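Local coordinates for possible metal-dependent hydrolase (Veillonella parvula, PDB 3RPC), which is probably a zinc-dependent hydrolase of the metallo-beta-lactamase superfamily, expected to use two bound zinc ions for catalysis on a substrate not yet established, at residues G41-Y45 with A194-G198. Numbering follows the deposited sequence.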
ATOM      1  N   GLY A  41      -1.324 -24.240  11.656  1.00 24.09           N
ATOM      2  CA  GLY A  41      -0.566 -24.261  10.416  1.00 23.90           C
ATOM      3  C   GLY A  41       0.685 -23.407  10.440  1.00 23.44           C
ATOM      4  O   GLY A  41       1.258 -23.103   9.390  1.00 22.50           O
ATOM      5  N   THR A  42       1.116 -23.017  11.633  1.00 21.99           N
ATOM      6  CA  THR A  42       2.275 -22.139  11.756  1.00 21.47           C
ATOM      7  C   THR A  42       3.438 -22.821  12.463  1.00 18.69           C
ATOM      8  O   THR A  42       3.287 -23.870  13.087  1.00 17.65           O
ATOM      9  CB  THR A  42       1.938 -20.827  12.511  1.00 20.17           C
ATOM     10  OG1 THR A  42       1.561 -21.122  13.863  1.00 20.41           O
ATOM     11  CG2 THR A  42       0.809 -20.064  11.804  1.00 19.37           C
ATOM     12  N   PHE A  43       4.610 -22.213  12.332  1.00 18.05           N
ATOM     13  CA  PHE A  43       5.811 -22.657  13.020  1.00 17.29           C
ATOM     14  C   PHE A  43       5.527 -22.888  14.510  1.00 19.02           C
ATOM     15  O   PHE A  43       4.947 -22.033  15.186  1.00 16.87           O
ATOM     16  CB  PHE A  43       6.891 -21.587  12.809  1.00 16.67           C
ATOM     17  CG  PHE A  43       8.225 -21.903  13.438  1.00 16.53           C
ATOM     18  CD1 PHE A  43       9.145 -22.708  12.780  1.00 17.76           C
ATOM     19  CD2 PHE A  43       8.573 -21.369  14.660  1.00 17.60           C
ATOM     20  CE1 PHE A  43      10.381 -22.973  13.344  1.00 18.20           C
ATOM     21  CE2 PHE A  43       9.806 -21.633  15.238  1.00 14.97           C
ATOM     22  CZ  PHE A  43      10.716 -22.442  14.579  1.00 18.01           C
ATOM     23  N   ASN A  44       5.911 -24.053  15.016  1.00 16.18           N
ATOM     24  CA  ASN A  44       5.806 -24.350  16.443  1.00 16.09           C
ATOM     25  C   ASN A  44       4.356 -24.267  16.945  1.00 18.12           C
ATOM     26  O   ASN A  44       4.102 -23.763  18.039  1.00 18.72           O
ATOM     27  CB  ASN A  44       6.702 -23.378  17.227  1.00 15.77           C
ATOM     28  CG  ASN A  44       6.817 -23.718  18.702  1.00 20.29           C
ATOM     29  OD1 ASN A  44       6.821 -24.881  19.096  1.00 21.25           O
ATOM     30  ND2 ASN A  44       6.908 -22.682  19.531  1.00 22.22           N
ATOM     31  N   TYR A  45       3.412 -24.762  16.148  1.00 17.66           N
ATOM     32  CA  TYR A  45       1.988 -24.626  16.471  1.00 21.50           C
ATOM     33  C   TYR A  45       1.595 -25.345  17.756  1.00 20.94           C
ATOM     34  O   TYR A  45       0.548 -25.038  18.338  1.00 22.94           O
ATOM     35  CB  TYR A  45       1.097 -25.094  15.313  1.00 19.47           C
ATOM     36  CG  TYR A  45       1.172 -26.577  15.012  1.00 21.12           C
ATOM     37  CD1 TYR A  45       0.376 -27.492  15.699  1.00 28.03           C
ATOM     38  CD2 TYR A  45       2.014 -27.057  14.022  1.00 22.49           C
ATOM     39  CE1 TYR A  45       0.439 -28.847  15.413  1.00 34.07           C
ATOM     40  CE2 TYR A  45       2.083 -28.406  13.733  1.00 28.73           C
ATOM     41  CZ  TYR A  45       1.294 -29.294  14.427  1.00 34.03           C
ATOM     42  OH  TYR A  45       1.376 -30.633  14.122  1.00 38.59           O
ATOM     43  N   ALA A 194       7.790 -14.265  12.296  1.00 15.33           N
ATOM     44  CA  ALA A 194       6.716 -15.244  12.351  1.00 14.16           C
ATOM     45  C   ALA A 194       6.680 -16.050  11.054  1.00 13.08           C
ATOM     46  O   ALA A 194       6.727 -15.475   9.960  1.00 14.50           O
ATOM     47  CB  ALA A 194       5.389 -14.538  12.581  1.00 16.61           C
ATOM     48  N   GLN A 195       6.577 -17.367  11.174  1.00 13.93           N
ATOM     49  CA  GLN A 195       6.629 -18.238  10.000  1.00 14.27           C
ATOM     50  C   GLN A 195       5.468 -19.210   9.927  1.00 17.17           C
ATOM     51  O   GLN A 195       4.890 -19.604  10.948  1.00 16.95           O
ATOM     52  CB  GLN A 195       7.953 -18.994   9.952  1.00 15.17           C
ATOM     53  CG  GLN A 195       9.124 -18.092   9.711  1.00 13.98           C
ATOM     54  CD  GLN A 195      10.383 -18.860   9.370  1.00 16.28           C
ATOM     55  OE1 GLN A 195      11.016 -19.432  10.239  1.00 17.32           O
ATOM     56  NE2 GLN A 195      10.747 -18.874   8.091  1.00 16.48           N
ATOM     57  N   ILE A 196       5.169 -19.615   8.697  1.00 16.52           N
ATOM     58  CA  ILE A 196       4.072 -20.512   8.388  1.00 17.90           C
ATOM     59  C   ILE A 196       4.661 -21.819   7.897  1.00 18.21           C
ATOM     60  O   ILE A 196       5.664 -21.804   7.187  1.00 18.80           O
ATOM     61  CB  ILE A 196       3.209 -19.938   7.246  1.00 20.81           C
ATOM     62  CG1 ILE A 196       2.823 -18.473   7.522  1.00 23.16           C
ATOM     63  CG2 ILE A 196       1.971 -20.810   7.022  1.00 25.41           C
ATOM     64  CD1 ILE A 196       2.024 -18.260   8.791  1.00 27.68           C
ATOM     65  N   LEU A 197       4.058 -22.946   8.267  1.00 17.09           N
ATOM     66  CA  LEU A 197       4.550 -24.235   7.799  1.00 18.14           C
ATOM     67  C   LEU A 197       4.487 -24.291   6.277  1.00 22.59           C
ATOM     68  O   LEU A 197       3.501 -23.875   5.660  1.00 22.69           O
ATOM     69  CB  LEU A 197       3.758 -25.385   8.431  1.00 17.93           C
ATOM     70  CG  LEU A 197       3.789 -25.506   9.959  1.00 22.69           C
ATOM     71  CD1 LEU A 197       2.858 -26.621  10.420  1.00 25.70           C
ATOM     72  CD2 LEU A 197       5.202 -25.739  10.466  1.00 23.34           C
ATOM     73  N   GLY A 198       5.561 -24.782   5.665  1.00 20.27           N
ATOM     74  CA  GLY A 198       5.606 -24.937   4.224  1.00 22.20           C
ATOM     75  C   GLY A 198       6.081 -23.721   3.451  1.00 25.24           C
ATOM     76  O   GLY A 198       6.148 -23.762   2.223  1.00 27.10           O
TER
HETATM   77  O   HOH W   1       0.639 -24.048   6.773  1.00 39.65           O
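Start with Leu197, the residue most covered here. Its side chain lies along the 41-45 backbone: CG sits 3.6 Å from Thr42 O, and CD1 meets Tyr45 CD2 at 3.7 Å in an apolar contact. Its backbone is tied down too, with Leu197 N donating to Gly41 O at 3.0 Å. Two residues along, Phe43 N donates to Gln195 O, also at 3.0 Å. These bonds flank Thr42 and Ile196, which form a non-hydrogen-bonded antiparallel pair: a single beta bridge between two loops, with Thr42 CG2 and Ile196 CD1 touching at 3.7 Å. A water donates to both Gly41 O and Leu197 O. Phe43 and Gln195 pack through their inner carbons, CB to CB 4.0 Å, while the phenyl ring leads away and Gln195 NE2 bonds to Asp201 O. A type II beta turn from Thr42 to Tyr45 carries the chain away from 194-198. Thr42 OG1 hydrogen-bonds to Phe39 O and Asn231 ND2, the latter also to Phe43 O. At the surface, with the Ile196 side chain about 10 Å from a zinc, the bridge links loops from the two sheets of the metallo-beta-lactamase fold: one between strand 22-26 and helix 58-62, the other between strand 186-190 and helix 207-216.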